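Local coordinates for DPS family protein (Vibrio cholerae O1 biovar El Tor, PDB 3IQ1) that probably binds and oxidises iron as a dodecameric member of the Dps family, within the ferritin-like superfamily, at residues B[5-13]-B[72-80]. Sequence-based numbering, arbitrary orientation.
Sequences ATNLIGLDT and ERILTLSAR
Ile9 and Leu11 lay their CD1 methyls on CD2 of Leu77, where the turn leading into helix 13-43 meets the C-terminal end of helix 49-76 in the four-helix bundle of a ferritin-like fold. Ile9 CD1 lies 4.1 Å from Leu77 CD2, and beta branching lets the same side chain also set CG2 against Thr76 O (3.6 Å). Its chi1 of 65° carries CG1 and CD1 out to Leu77 while CG2 faces that carbonyl. No direct hydrogen bond joins the segments; water carries the polar contact. One water accepts from Asn7 ND2 and donates to Leu77 O, a second links Leu8 N to Ser78 OG, and a third takes Ile9 N and gives to Thr76 O while also bonding Ser78 OG. The small hydroxyl of Ser78 therefore meets two waters. Ser78, at positive phi (59°), is the C-prime residue of the Schellman motif that ends the helix, with Ala79 N bonded to Ile74 O and Ser78 N to Leu75 O. The guanidinium of Arg73 comes up beside the two methyls, NH2 4.2 Å from Ile9 CD1, and is paired with Asp133 and with Glu148 of a neighbouring subunit, whose Arg122 also bonds Ile9 O. Asn7 opens a type I turn ending at Gly10, whose positive phi favours glycine. Asparagine suits its place because ND2 reaches the bridging water while OD1 braces the loop, accepting Leu11 N at 2.9 Å, the donor tilted 34° from the carbonyl plane.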
loop_
_atom_site.group_PDB
_atom_site.type_symbol
_atom_site.label_atom_id
_atom_site.label_comp_id
_atom_site.label_asym_id
_atom_site.label_seq_id
_atom_site.Cartn_x
_atom_site.Cartn_y
_atom_site.Cartn_z
ATOM N N ALA B 5 39.308 3.603 30.492
ATOM C CA ALA B 5 39.976 4.475 29.511
ATOM C C ALA B 5 39.164 4.649 28.227
ATOM O O ALA B 5 39.201 5.693 27.583
ATOM C CB ALA B 5 41.357 3.910 29.143
ATOM N N THR B 6 38.488 3.561 27.850
ATOM C CA THR B 6 37.621 3.552 26.648
ATOM C C THR B 6 36.241 3.122 27.037
ATOM O O THR B 6 36.036 2.508 28.062
ATOM C CB THR B 6 38.159 2.659 25.534
ATOM O OG1 THR B 6 38.270 1.301 26.008
ATOM C CG2 THR B 6 39.556 3.139 25.097
ATOM N N ASN B 7 35.271 3.585 26.268
ATOM C CA ASN B 7 33.861 3.307 26.554
ATOM C C ASN B 7 33.413 2.043 25.810
ATOM O O ASN B 7 34.205 1.402 25.137
ATOM C CB ASN B 7 33.006 4.518 26.275
ATOM C CG ASN B 7 33.080 4.982 24.867
ATOM O OD1 ASN B 7 33.473 4.251 23.989
ATOM N ND2 ASN B 7 32.751 6.234 24.655
ATOM N N LEU B 8 32.150 1.695 25.953
ATOM C CA LEU B 8 31.625 0.438 25.399
ATOM C C LEU B 8 31.787 0.359 23.885
ATOM O O LEU B 8 32.000 -0.744 23.328
ATOM C CB LEU B 8 30.164 0.231 25.793
ATOM C CG LEU B 8 30.050 -0.177 27.275
ATOM C CD1 LEU B 8 28.566 -0.170 27.696
ATOM C CD2 LEU B 8 30.745 -1.535 27.594
ATOM N N ILE B 9 31.715 1.495 23.200
ATOM C CA ILE B 9 31.845 1.488 21.750
ATOM C C ILE B 9 33.316 1.607 21.302
ATOM O O ILE B 9 33.591 1.651 20.097
ATOM C CB ILE B 9 30.941 2.530 21.028
ATOM C CG1 ILE B 9 31.354 3.963 21.381
ATOM C CG2 ILE B 9 29.479 2.227 21.365
ATOM C CD1 ILE B 9 30.678 5.029 20.454
ATOM N N GLY B 10 34.242 1.636 22.254
ATOM C CA GLY B 10 35.660 1.629 21.941
ATOM C C GLY B 10 36.329 2.983 21.715
ATOM O O GLY B 10 37.487 3.028 21.258
ATOM N N LEU B 11 35.616 4.063 22.015
ATOM C CA LEU B 11 36.149 5.439 21.930
ATOM C C LEU B 11 36.749 5.862 23.245
ATOM O O LEU B 11 36.477 5.259 24.297
ATOM C CB LEU B 11 35.102 6.439 21.430
ATOM C CG LEU B 11 34.536 6.123 20.041
ATOM C CD1 LEU B 11 33.591 7.245 19.649
ATOM C CD2 LEU B 11 35.602 5.883 18.958
ATOM N N ASP B 12 37.667 6.829 23.189
ATOM C CA ASP B 12 38.252 7.377 24.431
ATOM C C ASP B 12 37.150 7.924 25.334
ATOM O O ASP B 12 36.284 8.725 24.923
ATOM C CB ASP B 12 39.192 8.535 24.089
ATOM C CG ASP B 12 39.863 9.136 25.293
ATOM O OD1 ASP B 12 40.853 8.552 25.770
ATOM O OD2 ASP B 12 39.482 10.210 25.742
ATOM N N THR B 13 37.205 7.558 26.595
ATOM C CA THR B 13 36.164 7.984 27.523
ATOM C C THR B 13 36.106 9.512 27.727
ATOM O O THR B 13 35.035 10.118 27.680
ATOM C CB THR B 13 36.315 7.269 28.867
ATOM O OG1 THR B 13 36.138 5.852 28.681
ATOM C CG2 THR B 13 35.286 7.805 29.865
ATOM N N GLU B 72 19.828 9.440 21.630
ATOM C CA GLU B 72 20.393 8.084 21.389
ATOM C C GLU B 72 21.917 8.163 21.163
ATOM O O GLU B 72 22.652 7.278 21.610
ATOM C CB GLU B 72 19.761 7.422 20.197
ATOM C CG GLU B 72 18.383 7.041 20.364
ATOM C CD GLU B 72 17.917 6.225 19.189
ATOM O OE1 GLU B 72 18.414 6.432 18.017
ATOM O OE2 GLU B 72 17.047 5.402 19.467
ATOM N N ARG B 73 22.390 9.186 20.469
ATOM C CA ARG B 73 23.852 9.354 20.275
ATOM C C ARG B 73 24.548 9.577 21.629
ATOM O O ARG B 73 25.594 9.048 21.875
ATOM C CB ARG B 73 24.187 10.504 19.303
ATOM C CG ARG B 73 25.634 10.599 18.907
ATOM C CD ARG B 73 26.146 9.381 18.139
ATOM N NE ARG B 73 27.591 9.306 18.138
ATOM C CZ ARG B 73 28.275 8.208 17.839
ATOM N NH1 ARG B 73 27.620 7.131 17.406
ATOM N NH2 ARG B 73 29.598 8.197 17.898
ATOM N N ILE B 74 23.954 10.388 22.498
ATOM C CA ILE B 74 24.483 10.624 23.841
ATOM C C ILE B 74 24.563 9.319 24.617
ATOM O O ILE B 74 25.595 8.992 25.239
ATOM C CB ILE B 74 23.656 11.704 24.574
ATOM C CG1 ILE B 74 23.851 13.079 23.883
ATOM C CG2 ILE B 74 24.011 11.726 26.086
ATOM C CD1 ILE B 74 22.774 14.162 24.230
ATOM N N LEU B 75 23.498 8.530 24.554
ATOM C CA LEU B 75 23.481 7.208 25.218
ATOM C C LEU B 75 24.574 6.293 24.615
ATOM O O LEU B 75 25.186 5.499 25.311
ATOM C CB LEU B 75 22.086 6.575 25.045
ATOM C CG LEU B 75 20.971 7.214 25.873
ATOM C CD1 LEU B 75 19.588 6.913 25.251
ATOM C CD2 LEU B 75 21.097 6.750 27.319
ATOM N N THR B 76 24.772 6.397 23.315
ATOM C CA THR B 76 25.703 5.588 22.556
ATOM C C THR B 76 27.132 5.885 23.001
ATOM O O THR B 76 27.948 4.975 23.057
ATOM C CB THR B 76 25.482 5.794 21.033
ATOM O OG1 THR B 76 24.189 5.220 20.663
ATOM C CG2 THR B 76 26.512 5.092 20.201
ATOM N N LEU B 77 27.364 7.110 23.427
ATOM C CA LEU B 77 28.641 7.572 23.970
ATOM C C LEU B 77 28.783 7.268 25.470
ATOM O O LEU B 77 29.723 7.743 26.101
ATOM C CB LEU B 77 28.862 9.079 23.692
ATOM C CG LEU B 77 29.066 9.443 22.208
ATOM C CD1 LEU B 77 28.933 10.977 22.101
ATOM C CD2 LEU B 77 30.395 8.944 21.688
ATOM N N SER B 78 27.859 6.470 26.019
ATOM C CA SER B 78 27.822 6.106 27.465
ATOM C C SER B 78 27.704 7.334 28.341
ATOM O O SER B 78 28.339 7.438 29.378
ATOM C CB SER B 78 29.015 5.239 27.867
ATOM O OG SER B 78 28.963 4.013 27.170
ATOM N N ALA B 79 26.869 8.251 27.915
ATOM C CA ALA B 79 26.579 9.431 28.674
ATOM C C ALA B 79 25.067 9.537 28.927
ATOM O O ALA B 79 24.265 8.825 28.332
ATOM C CB ALA B 79 27.170 10.707 27.933
ATOM N N ARG B 80 24.691 10.464 29.818
ATOM C CA ARG B 80 23.308 10.658 30.210
ATOM C C ARG B 80 22.627 11.774 29.420
ATOM O O ARG B 80 23.038 12.901 29.548
ATOM C CB ARG B 80 23.322 11.090 31.697
ATOM C CG ARG B 80 21.965 11.442 32.284
ATOM C CD ARG B 80 22.134 11.891 33.719
ATOM N NE ARG B 80 20.892 12.236 34.412
ATOM C CZ ARG B 80 20.211 13.372 34.250
ATOM N NH1 ARG B 80 20.569 14.296 33.371
ATOM N NH2 ARG B 80 19.089 13.553 34.946
HETATM O O HOH W 1 32.173 7.597 27.467
HETATM O O HOH W 2 30.986 2.812 28.472
HETATM O O HOH W 3 29.926 3.799 24.622
#